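Side-chain contacts in secretion activator protein, hypothetical (Brucella abortus bv. 1 str. 9-941, PDB 7DNP), which probably acts as a muramidase that cleaves the glycan strands of peptidoglycan, in connection with the type IV secretion system: residues 18-23 and 28-33; 38-43 and 51-56; 89-94 and 156-161; 7-12 and 82-87. All coordinates share one frame; numbering follows the deposited sequence.

Contact 1. Residues 18-23 and 28-33; sequences GGYVDH and GGATNM
Val21 and Thr31 face each other as the hydrogen-bonded pair of an antiparallel beta hairpin, and the two shortest, straightest bonds of the contact are here. Val21 N gives its proton to Thr31 O at 2.8 Å, and Thr31 N returns the bond to Val21 O at 2.9 Å. On the face that carries Tyr20 and Asn32, the tyrosine ring leans along the neighbouring strand: with chi1 at -177° its CG turns away from the backbone N, and the outer end of the ring arrives at the Ala30 methyl, Tyr20 OH 3.4 Å and Tyr20 CE1 3.7 Å from Ala30 CB. That methyl is wedged further by Asp22 OD1, 3.4 Å from Ala30 CB, while Asn32 CB lies at the edge of the ring. Asn32 ND2 bonds Val53 O, tying the hairpin to helix 50-54.

Toward Gly18 and Gly19, both exposed, the pairing slackens. Met33 N still reaches Gly19 O at 3.1 Å, but it arrives well above the carbonyl plane. A water also donates to Gly19 O, 3.0 Å away, and sits beside Thr31 OG1, bridging the strands on the face opposite Tyr20. Thr31 also touches the bound muropeptide. The chemistry is therefore mostly backbone bonding, with a methyl held between a tyrosine and a carboxylate and water on the other side, which implies a hairpin set by its main chain that presents Thr31 to the ligand pocket.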
# COMPACT_ATOMS: atom_id res chain seq x y z
N GLY A 18 1.24 2.69 -14.80
CA GLY A 18 0.87 2.54 -16.19
C GLY A 18 -0.50 1.87 -16.33
O GLY A 18 -1.28 1.78 -15.39
N GLY A 19 -0.76 1.40 -17.55
CA GLY A 19 -2.06 0.82 -17.86
C GLY A 19 -2.15 -0.67 -17.62
O GLY A 19 -1.86 -1.16 -16.52
N TYR A 20 -2.57 -1.40 -18.64
CA TYR A 20 -2.69 -2.85 -18.56
C TYR A 20 -1.32 -3.49 -18.71
O TYR A 20 -0.59 -3.20 -19.66
CB TYR A 20 -3.65 -3.36 -19.64
CG TYR A 20 -3.91 -4.85 -19.60
CD1 TYR A 20 -4.65 -5.42 -18.57
CD2 TYR A 20 -3.44 -5.69 -20.60
CE1 TYR A 20 -4.90 -6.79 -18.53
CE2 TYR A 20 -3.69 -7.06 -20.57
CZ TYR A 20 -4.42 -7.60 -19.54
OH TYR A 20 -4.67 -8.96 -19.50
N VAL A 21 -0.97 -4.34 -17.75
CA VAL A 21 0.29 -5.08 -17.77
C VAL A 21 -0.05 -6.54 -17.51
O VAL A 21 -0.65 -6.87 -16.48
CB VAL A 21 1.29 -4.56 -16.72
CG1 VAL A 21 2.63 -5.26 -16.88
CG2 VAL A 21 1.45 -3.05 -16.85
N ASP A 22 0.32 -7.41 -18.44
CA ASP A 22 0.05 -8.84 -18.31
C ASP A 22 1.34 -9.59 -18.62
O ASP A 22 1.73 -9.73 -19.79
CB ASP A 22 -1.08 -9.28 -19.23
CG ASP A 22 -1.35 -10.77 -19.14
OD1 ASP A 22 -1.06 -11.37 -18.08
OD2 ASP A 22 -1.86 -11.33 -20.13
N HIS A 23 2.00 -10.07 -17.57
CA HIS A 23 3.18 -10.92 -17.69
C HIS A 23 2.79 -12.29 -17.15
O HIS A 23 2.96 -12.56 -15.95
CB HIS A 23 4.36 -10.33 -16.92
CG HIS A 23 4.81 -9.00 -17.44
ND1 HIS A 23 5.51 -8.09 -16.67
CD2 HIS A 23 4.66 -8.42 -18.66
CE1 HIS A 23 5.78 -7.02 -17.39
NE2 HIS A 23 5.27 -7.19 -18.60
N GLY A 28 0.91 -13.58 -9.81
CA GLY A 28 0.06 -12.44 -9.55
C GLY A 28 -0.96 -12.17 -10.65
O GLY A 28 -2.05 -11.66 -10.36
N GLY A 29 -0.62 -12.49 -11.90
CA GLY A 29 -1.56 -12.29 -12.98
C GLY A 29 -1.64 -10.84 -13.43
O GLY A 29 -0.96 -9.95 -12.92
N ALA A 30 -2.52 -10.61 -14.40
CA ALA A 30 -2.56 -9.34 -15.10
C ALA A 30 -3.16 -8.24 -14.23
O ALA A 30 -4.04 -8.48 -13.39
CB ALA A 30 -3.36 -9.46 -16.40
N THR A 31 -2.67 -7.02 -14.43
CA THR A 31 -3.10 -5.85 -13.68
C THR A 31 -3.40 -4.70 -14.63
O THR A 31 -2.85 -4.62 -15.73
CB THR A 31 -2.04 -5.40 -12.66
OG1 THR A 31 -0.87 -4.97 -13.37
CG2 THR A 31 -1.68 -6.52 -11.71
N ASN A 32 -4.27 -3.80 -14.18
CA ASN A 32 -4.53 -2.54 -14.85
C ASN A 32 -4.46 -1.43 -13.82
O ASN A 32 -5.22 -1.44 -12.84
CB ASN A 32 -5.89 -2.54 -15.55
CG ASN A 32 -6.00 -1.44 -16.60
OD1 ASN A 32 -5.21 -0.50 -16.62
ND2 ASN A 32 -6.99 -1.56 -17.49
N MET A 33 -3.55 -0.48 -14.03
CA MET A 33 -3.28 0.58 -13.05
C MET A 33 -2.96 -0.00 -11.68
O MET A 33 -3.29 0.58 -10.64
CB MET A 33 -4.45 1.56 -12.97
CG MET A 33 -4.80 2.19 -14.31
SD MET A 33 -6.45 2.88 -14.36
CE MET A 33 -7.44 1.39 -14.50
O HOH W 1 -0.98 -2.53 -14.06

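Contact 2. Residues 38-43 and 51-56; sequences ATLSAW and AEVKAL. With H9U ((2R)-2-[[(2S)-2-[[(2R)-2-[(2R,3S,4R,5R,6S)-5-acetamido-3-[(2S,3R,4R,5S,6R)-3-acetamido-6-(hydroxymethyl)-4,5-bis(oxidanyl)oxan-2-yl]oxy-2-(hydroxymethyl)-6-oxidanyl-oxan-4-yl]oxypropanoyl]amino]propanoyl]amino]pentanedioic acid), chain B.
Leu40 is the side chain that reaches from helix 37-44 to residues 51-56, and its two methyls part company to do so. With chi1 at -175° its CG extends away from the backbone N, continuing from a CB already directed at the other segment. Leu40 CD2 lands on the last turn of helix 50-54, 3.7 Å from Glu52 O and 3.9 Å from Val53 CG2. Leu40 CD1 meets Leu56 CD1 at 3.9 Å. The two leucines pass each other in opposite directions and meet at this one pair of methyls. No hydrogen bond crosses between the segments; the Glu52 carboxylate is engaged by Arg46 in a salt bridge.

Next to Leu40 in sequence, Thr39 turns a different side of the helix to the sugar. Thr39 OG1 donates to O12, the acetamido carbonyl oxygen of the GlcNAc unit, at 2.9 Å, and takes a weak bond from the sugar hydroxyl O06. Tyr69 OH bonds both Thr39 OG1 and the ligand. Helix 37-44 is thus packed through Leu40 on helix 50-54 and through Thr39 and Trp43 on helix 58-70, while Leu56 adjoins Met33 at the end of strand 31-32.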
# COMPACT_ATOMS: atom_id res chain seq x y z
N ALA A 38 -7.93 -10.57 -8.82
CA ALA A 38 -8.59 -10.95 -7.58
C ALA A 38 -9.18 -9.74 -6.87
O ALA A 38 -10.25 -9.82 -6.27
CB ALA A 38 -7.60 -11.67 -6.66
N THR A 39 -8.49 -8.60 -6.95
CA THR A 39 -9.00 -7.40 -6.32
C THR A 39 -10.23 -6.88 -7.04
O THR A 39 -11.20 -6.46 -6.40
CB THR A 39 -7.90 -6.34 -6.26
OG1 THR A 39 -6.87 -6.79 -5.37
CG2 THR A 39 -8.44 -5.00 -5.76
N LEU A 40 -10.23 -6.91 -8.38
CA LEU A 40 -11.43 -6.51 -9.11
C LEU A 40 -12.57 -7.49 -8.86
O LEU A 40 -13.74 -7.10 -8.79
CB LEU A 40 -11.13 -6.42 -10.61
CG LEU A 40 -12.27 -5.89 -11.49
CD1 LEU A 40 -12.81 -4.57 -10.95
CD2 LEU A 40 -11.81 -5.73 -12.93
N SER A 41 -12.24 -8.78 -8.72
CA SER A 41 -13.26 -9.77 -8.38
C SER A 41 -13.91 -9.45 -7.03
O SER A 41 -15.14 -9.53 -6.89
CB SER A 41 -12.64 -11.17 -8.38
OG SER A 41 -12.35 -11.57 -9.70
N ALA A 42 -13.10 -9.07 -6.04
CA ALA A 42 -13.63 -8.69 -4.74
C ALA A 42 -14.55 -7.48 -4.84
O ALA A 42 -15.54 -7.37 -4.11
CB ALA A 42 -12.49 -8.41 -3.77
N TRP A 43 -14.22 -6.54 -5.73
CA TRP A 43 -15.07 -5.36 -5.90
C TRP A 43 -16.39 -5.73 -6.58
O TRP A 43 -17.46 -5.28 -6.15
CB TRP A 43 -14.34 -4.30 -6.72
CG TRP A 43 -15.04 -2.98 -6.75
CD1 TRP A 43 -15.87 -2.52 -7.73
CD2 TRP A 43 -14.97 -1.95 -5.77
NE1 TRP A 43 -16.32 -1.26 -7.42
CE2 TRP A 43 -15.78 -0.89 -6.21
CE3 TRP A 43 -14.30 -1.82 -4.55
CZ2 TRP A 43 -15.94 0.29 -5.48
CZ3 TRP A 43 -14.45 -0.65 -3.83
CH2 TRP A 43 -15.27 0.39 -4.30
N ALA A 51 -10.38 -9.83 -19.60
CA ALA A 51 -10.90 -8.70 -20.37
C ALA A 51 -11.50 -7.63 -19.47
O ALA A 51 -11.41 -6.44 -19.78
CB ALA A 51 -11.94 -9.20 -21.38
N GLU A 52 -12.11 -8.04 -18.36
CA GLU A 52 -12.69 -7.07 -17.44
C GLU A 52 -11.60 -6.24 -16.76
O GLU A 52 -11.76 -5.03 -16.57
CB GLU A 52 -13.57 -7.78 -16.40
CG GLU A 52 -14.98 -8.10 -16.91
CD GLU A 52 -15.72 -9.08 -16.02
OE1 GLU A 52 -15.40 -10.29 -16.04
OE2 GLU A 52 -16.64 -8.64 -15.29
N VAL A 53 -10.49 -6.88 -16.40
CA VAL A 53 -9.35 -6.13 -15.87
C VAL A 53 -8.80 -5.19 -16.92
O VAL A 53 -8.50 -4.02 -16.64
CB VAL A 53 -8.27 -7.11 -15.35
CG1 VAL A 53 -7.01 -6.35 -14.95
CG2 VAL A 53 -8.81 -7.91 -14.18
N LYS A 54 -8.68 -5.66 -18.17
CA LYS A 54 -8.19 -4.83 -19.25
C LYS A 54 -9.09 -3.62 -19.51
O LYS A 54 -8.59 -2.55 -19.87
CB LYS A 54 -8.04 -5.67 -20.52
CG LYS A 54 -7.25 -5.02 -21.63
CD LYS A 54 -6.83 -6.05 -22.68
CE LYS A 54 -5.81 -5.47 -23.65
NZ LYS A 54 -6.46 -4.71 -24.75
N ALA A 55 -10.40 -3.77 -19.31
CA ALA A 55 -11.33 -2.66 -19.53
C ALA A 55 -11.53 -1.78 -18.30
O ALA A 55 -12.29 -0.81 -18.39
CB ALA A 55 -12.68 -3.20 -20.00
N LEU A 56 -10.89 -2.08 -17.17
CA LEU A 56 -11.07 -1.31 -15.95
C LEU A 56 -10.88 0.18 -16.19
O LEU A 56 -9.91 0.60 -16.84
CB LEU A 56 -10.10 -1.79 -14.88
CG LEU A 56 -10.23 -1.15 -13.49
CD1 LEU A 56 -11.62 -1.40 -12.92
CD2 LEU A 56 -9.17 -1.69 -12.54
C22 H9U B . 0.39 -6.45 -6.52
C24 H9U B . 2.55 -7.04 -7.52
C26 H9U B . 0.28 -5.29 -7.52
C28 H9U B . 2.36 -5.96 -8.59
C23 H9U B . 1.25 -7.55 -7.02
C25 H9U B . -1.24 -7.03 -4.91
C27 H9U B . -2.72 -6.63 -4.66
C29 H9U B . -3.10 -6.85 -3.25
C30 H9U B . -2.78 -8.22 -2.79
C31 H9U B . -1.29 -8.50 -2.99
C32 H9U B . 1.79 -9.81 -6.13
C33 H9U B . -0.32 -4.09 -6.86
C34 H9U B . -0.92 -9.86 -2.47
C35 H9U B . 4.75 -8.29 -7.68
C36 H9U B . 2.79 -10.20 -5.05
C37 H9U B . -3.87 -4.62 -5.88
C38 H9U B . 0.55 -10.69 -6.06
C39 H9U B . 4.10 -9.55 -2.99
C40 H9U B . 5.63 -9.37 -8.29
C41 H9U B . -3.91 -3.10 -6.06
C42 H9U B . 3.30 -10.22 -1.88
C43 H9U B . 2.31 -12.36 -0.92
C44 H9U B . 4.74 -8.28 -2.45
C45 H9U B . 0.89 -12.55 -1.41
C46 H9U B . 2.91 -13.74 -0.67
C47 H9U B . 2.63 -14.21 0.76
C48 H9U B . 3.28 -15.57 1.03
N18 H9U B . 3.39 -8.12 -8.13
N19 H9U B . -2.89 -5.18 -4.96
N20 H9U B . 3.15 -9.20 -4.03
N21 H9U B . 3.08 -11.67 -1.94
O01 H9U B . -0.93 -6.98 -6.26
O02 H9U B . 1.57 -4.85 -8.07
O03 H9U B . -0.96 -8.39 -4.41
O04 H9U B . 1.46 -8.46 -5.87
O05 H9U B . 1.70 -6.49 -9.67
O06 H9U B . -4.54 -6.58 -3.05
O07 H9U B . -3.10 -8.35 -1.39
O08 H9U B . -0.27 -3.04 -7.79
O09 H9U B . -1.64 -10.83 -3.18
O10 H9U B . 5.19 -7.58 -6.84
O11 H9U B . 3.28 -11.28 -5.04
O12 H9U B . -4.64 -5.31 -6.48
O13 H9U B . 2.86 -9.56 -0.99
O14 H9U B . -0.07 -12.50 -0.59
O15 H9U B . 0.67 -12.76 -2.64
O16 H9U B . 3.95 -16.13 0.13
O17 H9U B . 3.12 -16.12 2.16

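Contact 3. Residues 89-94 and 156-161; sequences FAIHSG and TSRVSR. With H9U ((2R)-2-[[(2S)-2-[[(2R)-2-[(2R,3S,4R,5R,6S)-5-acetamido-3-[(2S,3R,4R,5S,6R)-3-acetamido-6-(hydroxymethyl)-4,5-bis(oxidanyl)oxan-2-yl]oxy-2-(hydroxymethyl)-6-oxidanyl-oxan-4-yl]oxypropanoyl]amino]propanoyl]amino]pentanedioic acid), chain B.
The muropeptide pocket is backed here by His92 and Arg158, in the last turn of helix 82-93 and on helix 148-170, with a ring layered between arginine and ligand. The guanidinium of Arg158 lies on one face of the His92 imidazole, centres 4.2 Å apart and planes inclined by 29°, with Arg158 NH1 only 3.3 Å from His92 CD2. Over the opposite face sits C44, the alanine methyl of the ligand peptide. An extended chain from CG to NE carries the guanidinium this far, and the salt bridge of Arg158 NE with Asp88 holds its rotation; Ile91 CG2 meets the edge of the group, 3.9 Å from Arg158 NH2.

So placed, the imidazole sends His92 NE2 to O10, the acetamido oxygen of the MurNAc unit, at 2.9 Å, in a distinctly bent bond (140° at the hydrogen). Two backbone carbonyls of the last turn add bonds: Ile91 O takes the GlcNAc amide N19 at 2.7 Å, and His92 O accepts the alanine amide N20 at 3.3 Å. Trp155, also on helix 148-170, meets the His92 ring edge-to-face. Arg138 of helix 127-142 touches both His92 and Arg158, and Phe89 packs on helix 95-106, so this turn has contacts with three other helices.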
# COMPACT_ATOMS: atom_id res chain seq x y z
N PHE A 89 2.54 -0.15 1.01
CA PHE A 89 2.64 -1.52 1.49
C PHE A 89 1.31 -2.25 1.32
O PHE A 89 1.27 -3.39 0.85
CB PHE A 89 3.09 -1.49 2.96
CG PHE A 89 3.68 -2.79 3.48
CD1 PHE A 89 3.60 -3.97 2.76
CD2 PHE A 89 4.31 -2.81 4.72
CE1 PHE A 89 4.14 -5.14 3.26
CE2 PHE A 89 4.85 -3.98 5.22
CZ PHE A 89 4.77 -5.15 4.48
N ALA A 90 0.20 -1.58 1.65
CA ALA A 90 -1.11 -2.18 1.48
C ALA A 90 -1.40 -2.48 0.02
O ALA A 90 -1.99 -3.52 -0.30
CB ALA A 90 -2.19 -1.26 2.06
N ILE A 91 -1.02 -1.58 -0.89
CA ILE A 91 -1.27 -1.82 -2.31
C ILE A 91 -0.49 -3.04 -2.78
O ILE A 91 -1.01 -3.88 -3.53
CB ILE A 91 -0.92 -0.58 -3.14
CG1 ILE A 91 -1.95 0.53 -2.88
CG2 ILE A 91 -0.85 -0.93 -4.63
CD1 ILE A 91 -1.56 1.87 -3.49
N HIS A 92 0.75 -3.18 -2.31
CA HIS A 92 1.65 -4.22 -2.79
C HIS A 92 1.35 -5.58 -2.17
O HIS A 92 1.50 -6.61 -2.85
CB HIS A 92 3.09 -3.81 -2.47
CG HIS A 92 4.12 -4.53 -3.27
ND1 HIS A 92 5.36 -4.86 -2.76
CD2 HIS A 92 4.12 -4.97 -4.56
CE1 HIS A 92 6.07 -5.48 -3.69
NE2 HIS A 92 5.34 -5.55 -4.79
N SER A 93 0.93 -5.61 -0.91
CA SER A 93 0.83 -6.86 -0.16
C SER A 93 -0.50 -7.02 0.57
O SER A 93 -0.66 -7.98 1.33
CB SER A 93 1.98 -6.96 0.85
OG SER A 93 3.24 -6.80 0.22
N GLY A 94 -1.45 -6.10 0.38
CA GLY A 94 -2.72 -6.20 1.04
C GLY A 94 -2.77 -5.39 2.32
O GLY A 94 -1.77 -5.26 3.04
N THR A 156 13.12 -3.61 -3.83
CA THR A 156 13.99 -2.77 -3.02
C THR A 156 13.96 -1.33 -3.50
O THR A 156 13.91 -0.40 -2.69
CB THR A 156 15.41 -3.33 -3.05
OG1 THR A 156 15.41 -4.67 -2.55
CG2 THR A 156 16.35 -2.48 -2.21
N SER A 157 13.96 -1.14 -4.82
CA SER A 157 13.91 0.21 -5.37
C SER A 157 12.56 0.86 -5.09
O SER A 157 12.49 2.06 -4.80
CB SER A 157 14.20 0.15 -6.88
OG SER A 157 14.03 1.41 -7.49
N ARG A 158 11.48 0.08 -5.15
CA ARG A 158 10.15 0.61 -4.85
C ARG A 158 10.07 1.10 -3.41
O ARG A 158 9.56 2.19 -3.15
CB ARG A 158 9.09 -0.46 -5.12
CG ARG A 158 7.71 -0.11 -4.58
CD ARG A 158 6.68 -1.16 -4.96
NE ARG A 158 5.32 -0.73 -4.62
CZ ARG A 158 4.22 -1.18 -5.21
NH1 ARG A 158 4.31 -2.08 -6.19
NH2 ARG A 158 3.03 -0.74 -4.83
N VAL A 159 10.56 0.30 -2.46
CA VAL A 159 10.49 0.70 -1.05
C VAL A 159 11.30 1.96 -0.81
O VAL A 159 10.88 2.85 -0.07
CB VAL A 159 10.95 -0.46 -0.14
CG1 VAL A 159 10.93 -0.01 1.32
CG2 VAL A 159 10.07 -1.68 -0.33
N SER A 160 12.47 2.06 -1.46
CA SER A 160 13.30 3.25 -1.30
C SER A 160 12.57 4.51 -1.75
O SER A 160 12.62 5.54 -1.07
CB SER A 160 14.61 3.08 -2.07
OG SER A 160 15.45 4.21 -1.90
N ARG A 161 11.86 4.43 -2.88
CA ARG A 161 11.13 5.60 -3.37
C ARG A 161 9.95 5.93 -2.47
O ARG A 161 9.64 7.11 -2.26
CB ARG A 161 10.66 5.36 -4.80
CG ARG A 161 10.18 6.62 -5.50
CD ARG A 161 9.00 6.33 -6.42
NE ARG A 161 9.16 5.09 -7.17
CZ ARG A 161 8.36 4.03 -7.05
NH1 ARG A 161 7.34 4.07 -6.20
NH2 ARG A 161 8.58 2.94 -7.77
C22 H9U B . 0.39 -6.45 -6.52
C24 H9U B . 2.55 -7.04 -7.52
C26 H9U B . 0.28 -5.29 -7.52
C28 H9U B . 2.36 -5.96 -8.59
C23 H9U B . 1.25 -7.55 -7.02
C25 H9U B . -1.24 -7.03 -4.91
C27 H9U B . -2.72 -6.63 -4.66
C29 H9U B . -3.10 -6.85 -3.25
C30 H9U B . -2.78 -8.22 -2.79
C31 H9U B . -1.29 -8.50 -2.99
C32 H9U B . 1.79 -9.81 -6.13
C33 H9U B . -0.32 -4.09 -6.86
C34 H9U B . -0.92 -9.86 -2.47
C35 H9U B . 4.75 -8.29 -7.68
C36 H9U B . 2.79 -10.20 -5.05
C37 H9U B . -3.87 -4.62 -5.88
C38 H9U B . 0.55 -10.69 -6.06
C39 H9U B . 4.10 -9.55 -2.99
C40 H9U B . 5.63 -9.37 -8.29
C41 H9U B . -3.91 -3.10 -6.06
C42 H9U B . 3.30 -10.22 -1.88
C43 H9U B . 2.31 -12.36 -0.92
C44 H9U B . 4.74 -8.28 -2.45
C45 H9U B . 0.89 -12.55 -1.41
C46 H9U B . 2.91 -13.74 -0.67
C47 H9U B . 2.63 -14.21 0.76
C48 H9U B . 3.28 -15.57 1.03
N18 H9U B . 3.39 -8.12 -8.13
N19 H9U B . -2.89 -5.18 -4.96
N20 H9U B . 3.15 -9.20 -4.03
N21 H9U B . 3.08 -11.67 -1.94
O01 H9U B . -0.93 -6.98 -6.26
O02 H9U B . 1.57 -4.85 -8.07
O03 H9U B . -0.96 -8.39 -4.41
O04 H9U B . 1.46 -8.46 -5.87
O05 H9U B . 1.70 -6.49 -9.67
O06 H9U B . -4.54 -6.58 -3.05
O07 H9U B . -3.10 -8.35 -1.39
O08 H9U B . -0.27 -3.04 -7.79
O09 H9U B . -1.64 -10.83 -3.18
O10 H9U B . 5.19 -7.58 -6.84
O11 H9U B . 3.28 -11.28 -5.04
O12 H9U B . -4.64 -5.31 -6.48
O13 H9U B . 2.86 -9.56 -0.99
O14 H9U B . -0.07 -12.50 -0.59
O15 H9U B . 0.67 -12.76 -2.64
O16 H9U B . 3.95 -16.13 0.13
O17 H9U B . 3.12 -16.12 2.16

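Contact 4. Residues 7-12 and 82-87; sequences AKAMPH and VDHATL
A chi1 of 178° swings the His84 ring out from its helix toward Ala9, and a folded side chain, bent at chi2 (-45°), brings Met10 round to Leu87. The second case is the less obvious, since the Met10 CB starts off pointing away from helix 82-93; the successive bends carry Met10 SD back, to 4.3 Å from Leu87 CD2. Ala9 needs no such detour. Its methyl aims directly at the partner helix and rests obliquely against the imidazole, Ala9 CB lying 3.4 Å from His84 ND1 and 3.9 Å from His84 CE1. The same methyl also grazes Leu87, at 4.5 Å from Ala9 CB to Leu87 CD2.

No hydrogen bond links the two segments. His84 ND1 is buried against the alanine with no polar partner, a setting that would probably disfavour a second proton on the ring. What holds the ring in orientation is packing: Phe169 of helix 148-170 meets it edge-to-face. Met10 and Leu87, for their part, both reach helix 58-70, through Tyr65 and through Tyr69 and Trp70.

The first helix is kinked at Pro11, which has no N-H to give, and His12 N makes only a weak bond to Ala9 O. The segment axes cross at -35° and stay 10.8 Å apart at their closest, a helix pair that is apolar apart from the histidine, in the alpha-helical core of a lysozyme-like glycosyl hydrolase 108 domain.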
# COMPACT_ATOMS: atom_id res chain seq x y z
N ALA A 7 -5.04 12.60 -2.16
CA ALA A 7 -4.96 13.37 -3.39
C ALA A 7 -3.53 13.63 -3.83
O ALA A 7 -3.27 13.81 -5.02
CB ALA A 7 -5.70 14.70 -3.22
N LYS A 8 -2.58 13.66 -2.88
CA LYS A 8 -1.19 13.88 -3.23
C LYS A 8 -0.51 12.59 -3.68
O LYS A 8 0.33 12.61 -4.59
CB LYS A 8 -0.43 14.48 -2.04
CG LYS A 8 -0.65 15.97 -1.83
CD LYS A 8 0.13 16.45 -0.61
CE LYS A 8 0.66 17.87 -0.79
NZ LYS A 8 -0.43 18.89 -0.69
N ALA A 9 -0.85 11.47 -3.05
CA ALA A 9 -0.14 10.22 -3.30
C ALA A 9 -0.63 9.51 -4.55
O ALA A 9 0.17 8.98 -5.32
CB ALA A 9 -0.26 9.30 -2.08
N MET A 10 -1.95 9.48 -4.77
CA MET A 10 -2.50 8.65 -5.84
C MET A 10 -2.00 9.01 -7.23
O MET A 10 -1.81 8.08 -8.04
CB MET A 10 -4.03 8.69 -5.78
CG MET A 10 -4.63 7.86 -4.67
SD MET A 10 -3.92 6.21 -4.49
CE MET A 10 -4.30 5.49 -6.09
N PRO A 11 -1.79 10.28 -7.61
CA PRO A 11 -1.18 10.53 -8.93
C PRO A 11 0.16 9.84 -9.11
O PRO A 11 0.46 9.35 -10.20
CB PRO A 11 -1.06 12.06 -8.96
CG PRO A 11 -2.15 12.53 -8.08
CD PRO A 11 -2.21 11.53 -6.96
N HIS A 12 0.97 9.77 -8.05
CA HIS A 12 2.23 9.04 -8.14
C HIS A 12 2.01 7.54 -8.31
O HIS A 12 2.79 6.88 -8.99
CB HIS A 12 3.09 9.30 -6.90
CG HIS A 12 3.59 10.71 -6.80
ND1 HIS A 12 3.09 11.62 -5.90
CD2 HIS A 12 4.54 11.36 -7.51
CE1 HIS A 12 3.71 12.77 -6.05
NE2 HIS A 12 4.60 12.64 -7.02
N VAL A 82 3.32 8.56 7.48
CA VAL A 82 2.96 7.21 7.89
C VAL A 82 1.84 6.67 7.01
O VAL A 82 1.85 5.49 6.62
CB VAL A 82 2.56 7.18 9.38
CG1 VAL A 82 2.03 5.81 9.76
CG2 VAL A 82 3.75 7.57 10.26
N ASP A 83 0.86 7.52 6.70
CA ASP A 83 -0.24 7.10 5.83
C ASP A 83 0.27 6.60 4.49
O ASP A 83 -0.13 5.52 4.03
CB ASP A 83 -1.24 8.26 5.65
CG ASP A 83 -0.57 9.59 5.32
OD1 ASP A 83 0.64 9.62 5.02
OD2 ASP A 83 -1.28 10.62 5.34
N HIS A 84 1.18 7.34 3.86
CA HIS A 84 1.66 6.96 2.53
C HIS A 84 2.47 5.67 2.58
O HIS A 84 2.30 4.80 1.72
CB HIS A 84 2.50 8.09 1.92
CG HIS A 84 3.06 7.75 0.58
ND1 HIS A 84 2.28 7.63 -0.55
CD2 HIS A 84 4.33 7.50 0.18
CE1 HIS A 84 3.04 7.32 -1.59
NE2 HIS A 84 4.29 7.23 -1.17
N ALA A 85 3.36 5.54 3.57
CA ALA A 85 4.14 4.32 3.70
C ALA A 85 3.25 3.10 3.89
O ALA A 85 3.51 2.03 3.33
CB ALA A 85 5.12 4.44 4.87
N THR A 86 2.18 3.25 4.68
CA THR A 86 1.28 2.14 4.93
C THR A 86 0.42 1.84 3.71
O THR A 86 0.16 0.67 3.39
CB THR A 86 0.41 2.45 6.15
OG1 THR A 86 1.27 2.75 7.26
CG2 THR A 86 -0.48 1.27 6.50
N LEU A 87 -0.00 2.89 2.99
CA LEU A 87 -0.81 2.70 1.79
C LEU A 87 -0.06 1.91 0.72
O LEU A 87 -0.61 0.98 0.12
CB LEU A 87 -1.26 4.06 1.24
CG LEU A 87 -1.91 4.05 -0.15
CD1 LEU A 87 -3.23 3.31 -0.13
CD2 LEU A 87 -2.09 5.48 -0.65

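Contacts 3 and 4 are buried and share helix 82-93: its early turns pack on helix 5-17 through an alanine, a methionine and a leucine, with one histidine ring, whereas its far end turns polar, with a stacked arginine and carbonyls turned to the ligand. Contacts 1 and 2 are only partly buried, farther from the chain's centre, and lie side by side, touching each other. Contact 1 relies on backbone bonds, contact 2 on leucine and valine methyls. Both lie within the chain loop that contact 4 closes. Contacts 1, 2 and 3 all reach the muropeptide, so the hairpin, helix 37-44 and the end of helix 82-93 line one pocket, while contact 4 lies away from it.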